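Local atomic coordinates of transcriptional regulator (NtrC family) (Aquifex aeolicus, PDB entry 3DZD), a protein that probably activates transcription by sigma-54 RNA polymerase, coupling a receiver domain to an ATP-hydrolysing AAA+ domain, and is captured here in its inactive state. Residues K137-E140 with I141-L144; A169-I172 with H173-G177; K215-L218 with E219-D222; K317-A320 with K321-K324. One frame throughout, in Å; residues are numbered along the deposited sequence.

Contact 1: residues K137-E140 with I141-L144; sequences KILE and IKRL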
# COMPACT_ATOMS: atom_id res chain seq x y z
N LYS A 137 19.31 7.61 26.62
CA LYS A 137 18.00 8.22 26.46
C LYS A 137 17.21 7.58 25.31
O LYS A 137 16.00 7.34 25.43
CB LYS A 137 18.11 9.73 26.31
CG LYS A 137 18.46 10.41 27.62
CD LYS A 137 18.98 11.84 27.46
CE LYS A 137 18.73 12.61 28.76
NZ LYS A 137 19.70 13.72 29.02
N ILE A 138 17.89 7.27 24.22
CA ILE A 138 17.24 6.61 23.10
C ILE A 138 16.90 5.15 23.39
O ILE A 138 15.84 4.68 23.02
CB ILE A 138 18.07 6.68 21.82
CG1 ILE A 138 18.27 8.14 21.41
CG2 ILE A 138 17.38 5.87 20.73
CD1 ILE A 138 16.98 8.88 21.07
N LEU A 139 17.80 4.44 24.05
CA LEU A 139 17.52 3.06 24.44
C LEU A 139 16.31 2.98 25.37
O LEU A 139 15.53 2.02 25.31
CB LEU A 139 18.75 2.41 25.09
CG LEU A 139 19.95 2.33 24.13
CD1 LEU A 139 21.18 1.77 24.81
CD2 LEU A 139 19.57 1.51 22.88
N GLU A 140 16.14 3.98 26.22
CA GLU A 140 15.01 4.06 27.13
C GLU A 140 13.69 4.17 26.35
O GLU A 140 12.72 3.47 26.66
CB GLU A 140 15.20 5.24 28.07
CG GLU A 140 14.16 5.40 29.16
CD GLU A 140 14.39 6.65 30.01
OE1 GLU A 140 14.94 7.64 29.47
OE2 GLU A 140 14.04 6.63 31.22
N ILE A 141 13.67 5.03 25.33
CA ILE A 141 12.52 5.17 24.43
C ILE A 141 12.24 3.83 23.71
O ILE A 141 11.10 3.38 23.63
CB ILE A 141 12.73 6.31 23.40
CG1 ILE A 141 12.68 7.68 24.09
CG2 ILE A 141 11.73 6.25 22.25
CD1 ILE A 141 13.24 8.82 23.29
N LYS A 142 13.30 3.19 23.22
CA LYS A 142 13.14 1.92 22.50
C LYS A 142 12.51 0.82 23.34
O LYS A 142 11.78 -0.03 22.81
CB LYS A 142 14.48 1.46 21.92
CG LYS A 142 14.96 2.29 20.75
CD LYS A 142 16.26 1.74 20.19
CE LYS A 142 16.63 2.45 18.90
NZ LYS A 142 18.07 2.26 18.56
N ARG A 143 12.79 0.82 24.65
CA ARG A 143 12.17 -0.13 25.57
C ARG A 143 10.74 0.25 25.91
O ARG A 143 9.91 -0.60 26.24
CB ARG A 143 12.98 -0.24 26.87
CG ARG A 143 14.26 -1.06 26.74
CD ARG A 143 14.98 -1.21 28.09
NE ARG A 143 15.86 -0.09 28.39
CZ ARG A 143 15.57 0.88 29.25
NH1 ARG A 143 14.40 0.85 29.89
NH2 ARG A 143 16.43 1.87 29.46
N LEU A 144 10.44 1.54 25.84
CA LEU A 144 9.14 2.05 26.23
C LEU A 144 8.09 1.79 25.15
O LEU A 144 6.94 1.46 25.45
CB LEU A 144 9.24 3.54 26.53
CG LEU A 144 7.94 4.30 26.76
CD1 LEU A 144 7.31 3.88 28.11
CD2 LEU A 144 8.18 5.81 26.69
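Lys-137 and Ile-141 meet one turn apart on helix 136-149, an amphipathic alpha-helix of the AAA+ domain, and the usual i to i+4 ladder accounts for the backbone N-H groups of Ile-141 to Leu-144. Ile-141 N gives its hydrogen to Lys-137 O at 3.3 Å and Lys-142 N bonds Ile-138 O at 3.0 Å, both close to straight. Arg-143 N is shared: its main acceptor is Leu-139 O at 3.1 Å, and a weak second bond runs to Glu-140 O. That carbonyl also takes a weak, bent bond from Leu-144 N (131°).

On the apolar side, Ile-138 and Ile-141 touch through their CD1 methyls, 4.3 Å apart. Ile-141 also packs on Leu-298 and on Ile-296 of strand 294-297, while Ile-138 meets Arg-304 and its side chain comes within about 6 Å of the bound ADP. Lys-142 carries its extended chain obliquely past Ile-138, CE lying 4.0 Å from Ile-138 CG2; beyond this, its NZ is satisfied by Gly-133 O and makes a cation-pi contact with Phe-131.

Arg-143 does not bond Glu-140 through its charged group. A bend at chi3 (-85°) folds the guanidinium back over the helix, and the carboxylate OE2 of Glu-140 stays 5.6 Å from Arg-143 NH2. Instead, Glu-140 CA sits over one face of the guanidinium, toward its rim, 3.5 Å from Arg-143 NH2.

Contact 2: residues A169-I172 with H173-G177; sequences ARLI and HRYSG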
# COMPACT_ATOMS: atom_id res chain seq x y z
N ALA A 169 6.33 6.93 15.86
CA ALA A 169 4.91 6.70 15.61
C ALA A 169 4.66 5.43 14.77
O ALA A 169 3.77 4.64 15.09
CB ALA A 169 4.29 7.92 14.95
N ARG A 170 5.44 5.24 13.71
CA ARG A 170 5.33 4.02 12.90
C ARG A 170 5.73 2.78 13.68
O ARG A 170 5.10 1.72 13.55
CB ARG A 170 6.19 4.11 11.63
CG ARG A 170 5.58 5.02 10.57
CD ARG A 170 6.41 5.03 9.30
NE ARG A 170 5.88 6.03 8.37
CZ ARG A 170 4.82 5.84 7.60
NH1 ARG A 170 4.17 4.67 7.63
NH2 ARG A 170 4.40 6.80 6.79
N LEU A 171 6.77 2.92 14.49
CA LEU A 171 7.19 1.82 15.35
C LEU A 171 6.03 1.43 16.24
O LEU A 171 5.69 0.25 16.33
CB LEU A 171 8.40 2.22 16.19
CG LEU A 171 9.70 2.32 15.38
CD1 LEU A 171 10.88 2.73 16.27
CD2 LEU A 171 10.00 1.01 14.65
N ILE A 172 5.41 2.42 16.88
CA ILE A 172 4.30 2.18 17.79
C ILE A 172 3.16 1.44 17.08
O ILE A 172 2.64 0.46 17.58
CB ILE A 172 3.75 3.50 18.40
CG1 ILE A 172 4.74 4.07 19.44
CG2 ILE A 172 2.38 3.29 19.03
CD1 ILE A 172 4.44 5.50 19.84
N HIS A 173 2.79 1.93 15.90
CA HIS A 173 1.76 1.29 15.10
C HIS A 173 2.14 -0.17 14.83
O HIS A 173 1.39 -1.09 15.14
CB HIS A 173 1.55 2.05 13.79
CG HIS A 173 0.64 1.35 12.83
ND1 HIS A 173 -0.71 1.21 13.05
CD2 HIS A 173 0.90 0.74 11.64
CE1 HIS A 173 -1.25 0.55 12.04
NE2 HIS A 173 -0.30 0.26 11.17
N ARG A 174 3.32 -0.35 14.25
CA ARG A 174 3.88 -1.68 14.01
C ARG A 174 3.71 -2.64 15.19
O ARG A 174 3.23 -3.76 15.02
CB ARG A 174 5.37 -1.56 13.66
CG ARG A 174 6.00 -2.86 13.19
CD ARG A 174 5.48 -3.23 11.81
NE ARG A 174 5.61 -2.12 10.86
CZ ARG A 174 6.65 -1.95 10.06
NH1 ARG A 174 7.66 -2.81 10.09
NH2 ARG A 174 6.69 -0.92 9.22
N TYR A 175 4.12 -2.21 16.38
CA TYR A 175 4.07 -3.05 17.57
C TYR A 175 2.67 -3.22 18.14
O TYR A 175 2.37 -4.22 18.78
CB TYR A 175 5.00 -2.50 18.67
CG TYR A 175 6.47 -2.56 18.32
CD1 TYR A 175 6.92 -2.26 17.04
CD2 TYR A 175 7.42 -2.90 19.28
CE1 TYR A 175 8.27 -2.31 16.72
CE2 TYR A 175 8.78 -2.95 18.97
CZ TYR A 175 9.19 -2.65 17.69
OH TYR A 175 10.53 -2.69 17.35
N SER A 176 1.80 -2.23 17.89
CA SER A 176 0.43 -2.28 18.39
C SER A 176 -0.30 -3.50 17.84
O SER A 176 -1.14 -4.09 18.51
CB SER A 176 -0.34 -1.00 18.02
OG SER A 176 -0.89 -1.08 16.72
N GLY A 177 0.03 -3.87 16.60
CA GLY A 177 -0.57 -5.03 15.98
C GLY A 177 -1.81 -4.72 15.16
O GLY A 177 -2.37 -5.60 14.51
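Three firm i to i+4 hydrogen bonds, to the carbonyls of Ala-169, Arg-170 and Ile-172, mark the backbone through the last turns of helix 165-176; a fourth, from Tyr-175 N to Leu-171 O, is less certain because the position of that oxygen is doubtful. This is an alpha-helix of the P-loop NTPase core, ending where Gly-177 takes a positive phi of 92°. The bonds from His-173 N to Ala-169 O (3.0 Å) and from Arg-174 N to Arg-170 O (2.8 Å) are nearly straight, whereas the final one, Ser-176 N to Ile-172 O, bends to 141°.

Leu-171 and Tyr-175 form the main side-chain pair, with Leu-171 CD2 4.3 Å from Tyr-175 CE1. Both lean on helix 136-149, Leu-171 against Ile-145 and Tyr-175 against Pro-146 and Ala-149. Ile-172 meets Ile-145 and also Ile-267 of strand 265-270, which places the helix between helix 136-149 and the central sheet.

The polar groups look elsewhere. His-173 CB lies over the preceding turn, 3.6 Å from Arg-170 O, while its ND1 bonds Thr-225 OG1. Arg-170 and Arg-174 point their like charges to separate acids: Arg-170 NE pairs with Glu-166, and Arg-174 NH2 with Glu-127. Arg-174 gets there by a chain bent at both chi2 and chi3.

At the C-terminal end, Ser-176 turns its hydroxyl between its own backbone N and carbonyl carbon (chi1 85°). From there Ser-176 OG donates to His-173 O at 2.8 Å, in the carbonyl plane and on a lone pair.

Contact 3: residues K215-L218 with E219-D222; sequences KGKL and ELAD
Lys-215 and Glu-219 cross at about a right angle, the lysine passing over the end of the glutamate with its aliphatic carbons and not with its charge. Lys-215 CE lies 3.2 Å from Glu-219 OE2, whereas Lys-215 NZ remains 4.0 Å from the same oxygen, too far for a salt bridge. The bend at chi3 (86°) brings CE back to OE2; nearer the backbone, Lys-215 CB lies 3.8 Å from the other oxygen, Glu-219 OE1. Glu-219 reaches out extended, CG anti to the backbone N (chi1 -176°), and its OE1 is paired with Arg-253.

Gly-216 is the N-cap of the short helix 217-220, a single turn packed on strands 182-186 and 225-229 of the AAA+ core sheet. Its carbonyl takes the first i to i+4 bond, from Leu-220 N to Gly-216 O at 3.1 Å and in the carbonyl plane. Leu-220 lays its branch along that backbone, CG 3.5 Å from Gly-216 O. Ala-221 N makes only weak bonds, to Lys-217 O and Leu-218 O. From the second subunit, Pro-125 packs on Leu-220, and Asp-72 packs on Glu-219 while forming a long, weak ion pair with Lys-215 NZ.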
# COMPACT_ATOMS: atom_id res chain seq x y z
N LYS A 215 -12.76 10.60 0.87
CA LYS A 215 -12.69 10.10 2.25
C LYS A 215 -11.67 10.89 3.07
O LYS A 215 -10.57 11.18 2.61
CB LYS A 215 -12.32 8.62 2.26
CG LYS A 215 -12.92 7.81 1.14
CD LYS A 215 -12.48 6.35 1.18
CE LYS A 215 -13.37 5.52 2.10
NZ LYS A 215 -13.37 4.07 1.73
N GLY A 216 -12.04 11.22 4.31
CA GLY A 216 -11.12 11.89 5.20
C GLY A 216 -10.11 10.92 5.80
O GLY A 216 -10.32 9.71 5.78
N LYS A 217 -9.02 11.47 6.34
CA LYS A 217 -8.00 10.67 6.99
C LYS A 217 -8.57 9.92 8.19
O LYS A 217 -8.17 8.79 8.48
CB LYS A 217 -6.85 11.57 7.46
CG LYS A 217 -6.28 12.47 6.39
CD LYS A 217 -5.21 11.77 5.56
CE LYS A 217 -4.20 12.76 4.99
NZ LYS A 217 -3.09 12.09 4.27
N LEU A 218 -9.51 10.54 8.91
CA LEU A 218 -10.15 9.86 10.03
C LEU A 218 -10.62 8.48 9.57
O LEU A 218 -10.33 7.46 10.20
CB LEU A 218 -11.33 10.67 10.57
CG LEU A 218 -10.97 11.84 11.48
CD1 LEU A 218 -12.10 12.86 11.55
CD2 LEU A 218 -10.63 11.32 12.86
N GLU A 219 -11.33 8.46 8.45
CA GLU A 219 -11.89 7.25 7.88
C GLU A 219 -10.83 6.30 7.32
O GLU A 219 -10.97 5.08 7.40
CB GLU A 219 -12.87 7.64 6.77
CG GLU A 219 -13.60 6.51 6.13
CD GLU A 219 -14.66 7.01 5.18
OE1 GLU A 219 -14.83 8.25 5.09
OE2 GLU A 219 -15.32 6.18 4.52
N LEU A 220 -9.78 6.86 6.73
CA LEU A 220 -8.71 6.05 6.14
C LEU A 220 -7.91 5.32 7.21
O LEU A 220 -7.19 4.37 6.92
CB LEU A 220 -7.78 6.92 5.30
CG LEU A 220 -8.34 7.43 3.97
CD1 LEU A 220 -7.62 8.68 3.51
CD2 LEU A 220 -8.26 6.35 2.92
N ALA A 221 -8.04 5.77 8.46
CA ALA A 221 -7.26 5.21 9.55
C ALA A 221 -8.03 4.14 10.32
O ALA A 221 -7.54 3.61 11.31
CB ALA A 221 -6.80 6.32 10.48
N ASP A 222 -9.24 3.84 9.86
CA ASP A 222 -10.08 2.82 10.48
C ASP A 222 -9.27 1.56 10.80
O ASP A 222 -8.58 1.01 9.95
CB ASP A 222 -11.26 2.47 9.57
CG ASP A 222 -12.41 1.80 10.32
OD1 ASP A 222 -12.46 1.88 11.57
OD2 ASP A 222 -13.27 1.21 9.64

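Contact 4: residues K317-A320 with K321-K324; sequences KKFA and KEYK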
# COMPACT_ATOMS: atom_id res chain seq x y z
N LYS A 317 26.28 5.24 4.33
CA LYS A 317 26.17 3.94 3.68
C LYS A 317 24.96 3.89 2.78
O LYS A 317 25.06 3.51 1.62
CB LYS A 317 26.10 2.81 4.70
CG LYS A 317 27.45 2.22 5.07
CD LYS A 317 28.40 3.29 5.58
CE LYS A 317 29.59 2.68 6.29
NZ LYS A 317 30.33 1.74 5.40
N LYS A 318 23.81 4.27 3.32
CA LYS A 318 22.56 4.17 2.59
C LYS A 318 22.59 4.95 1.28
O LYS A 318 22.07 4.49 0.26
CB LYS A 318 21.40 4.63 3.47
CG LYS A 318 20.12 4.91 2.72
CD LYS A 318 18.93 4.88 3.68
CE LYS A 318 17.92 5.93 3.27
NZ LYS A 318 18.59 7.26 3.16
N PHE A 319 23.21 6.13 1.30
CA PHE A 319 23.27 6.97 0.12
C PHE A 319 24.36 6.53 -0.85
O PHE A 319 24.12 6.42 -2.05
CB PHE A 319 23.43 8.45 0.50
CG PHE A 319 22.24 9.03 1.19
CD1 PHE A 319 20.96 8.80 0.69
CD2 PHE A 319 22.38 9.78 2.35
CE1 PHE A 319 19.85 9.33 1.33
CE2 PHE A 319 21.27 10.31 2.99
CZ PHE A 319 20.01 10.08 2.48
N ALA A 320 25.57 6.29 -0.33
CA ALA A 320 26.68 5.82 -1.16
C ALA A 320 26.30 4.56 -1.94
O ALA A 320 26.68 4.40 -3.10
CB ALA A 320 27.92 5.57 -0.30
N LYS A 321 25.54 3.68 -1.30
CA LYS A 321 25.06 2.48 -1.95
C LYS A 321 24.04 2.87 -3.02
O LYS A 321 24.09 2.38 -4.15
CB LYS A 321 24.41 1.55 -0.92
CG LYS A 321 24.50 0.06 -1.26
CD LYS A 321 25.89 -0.50 -0.98
CE LYS A 321 25.97 -2.00 -1.27
NZ LYS A 321 26.10 -2.33 -2.73
N GLU A 322 23.15 3.78 -2.66
CA GLU A 322 22.01 4.11 -3.51
C GLU A 322 22.35 5.05 -4.68
O GLU A 322 21.70 5.00 -5.71
CB GLU A 322 20.88 4.70 -2.67
CG GLU A 322 19.70 5.20 -3.46
CD GLU A 322 18.71 5.96 -2.60
OE1 GLU A 322 17.76 6.55 -3.17
OE2 GLU A 322 18.89 5.97 -1.36
N TYR A 323 23.37 5.88 -4.51
CA TYR A 323 23.81 6.78 -5.58
C TYR A 323 25.11 6.27 -6.21
O TYR A 323 25.92 7.05 -6.73
CB TYR A 323 24.01 8.21 -5.06
CG TYR A 323 22.80 8.81 -4.37
CD1 TYR A 323 21.54 8.27 -4.55
CD2 TYR A 323 22.92 9.94 -3.57
CE1 TYR A 323 20.43 8.80 -3.93
CE2 TYR A 323 21.81 10.49 -2.93
CZ TYR A 323 20.57 9.91 -3.12
OH TYR A 323 19.45 10.44 -2.51
N LYS A 324 25.31 4.95 -6.15
CA LYS A 324 26.51 4.32 -6.69
C LYS A 324 27.78 5.12 -6.45
O LYS A 324 28.52 5.39 -7.38
CB LYS A 324 26.35 4.07 -8.20
CG LYS A 324 25.04 3.39 -8.60
CD LYS A 324 24.88 3.30 -10.11
CE LYS A 324 26.10 2.63 -10.76
NZ LYS A 324 26.00 2.55 -12.25
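Phe-319 and Tyr-323, one turn apart, leave the backbone in the same direction. Their planes differ by 23°, and with centroids 5.6 Å apart the rings are offset enough that one covers little of the other. The touch comes from one corner of the phenylalanine: Phe-319 CD1 lies 3.9 Å from Tyr-323 OH and 4.0 Å from Tyr-323 CZ. At the edge of the Phe-319 ring, near its plane, sits the carboxylate oxygen Glu-322 OE2, 4.1 Å from Phe-319 CD1. Four residues apart, the two aromatics share a flank of the helix, and like chi1 values (-68° and -55°) run the rings alongside.

The backbone behind the rings holds this spacing. Tyr-323 N bonds Phe-319 O, Lys-321 N bonds Lys-317 O at 3.0 Å, and Glu-322 N bonds Lys-318 O at 3.2 Å, coming from above the carbonyl plane. Lys-318 NZ and Glu-322 OE2 stay 4.7 Å apart with no salt bridge between them, though the opposite charges probably attract weakly.

Further out, Tyr-323 OH is hydrogen-bonded to Glu-355 on helix 346-359, which also packs against Phe-319, and Arg-348 of the second subunit makes a cation-pi contact with the tyrosine. Lys-321 NZ bonds Ser-189 O, and Lys-324 NZ bridges to Glu-230, both of that subunit. This packing of helix 307-322 on helix 346-359 lies in the helical lid of the AAA+ ATPase, at a subunit interface.

The four contacts follow one another along the chain without nesting or crossing, and each closes just a local helical turn. Contacts 1 to 3 belong to the sigma-54 interaction (ATPase) domain, contact 4 to the lid. Contact 1 comes first, near the start of helix 136-149. Contact 2 follows at the end of helix 165-176, its centre about 15 Å away; the two do not touch, but later residues of helix 136-149 pack against contact 2. Contact 3, at helix 217-220, lies about 18 Å from contact 2, centre to centre. Contacts 3 and 4, about 36 Å between centres, both meet the second subunit, whereas no other chain of the assembly touches contacts 1 and 2.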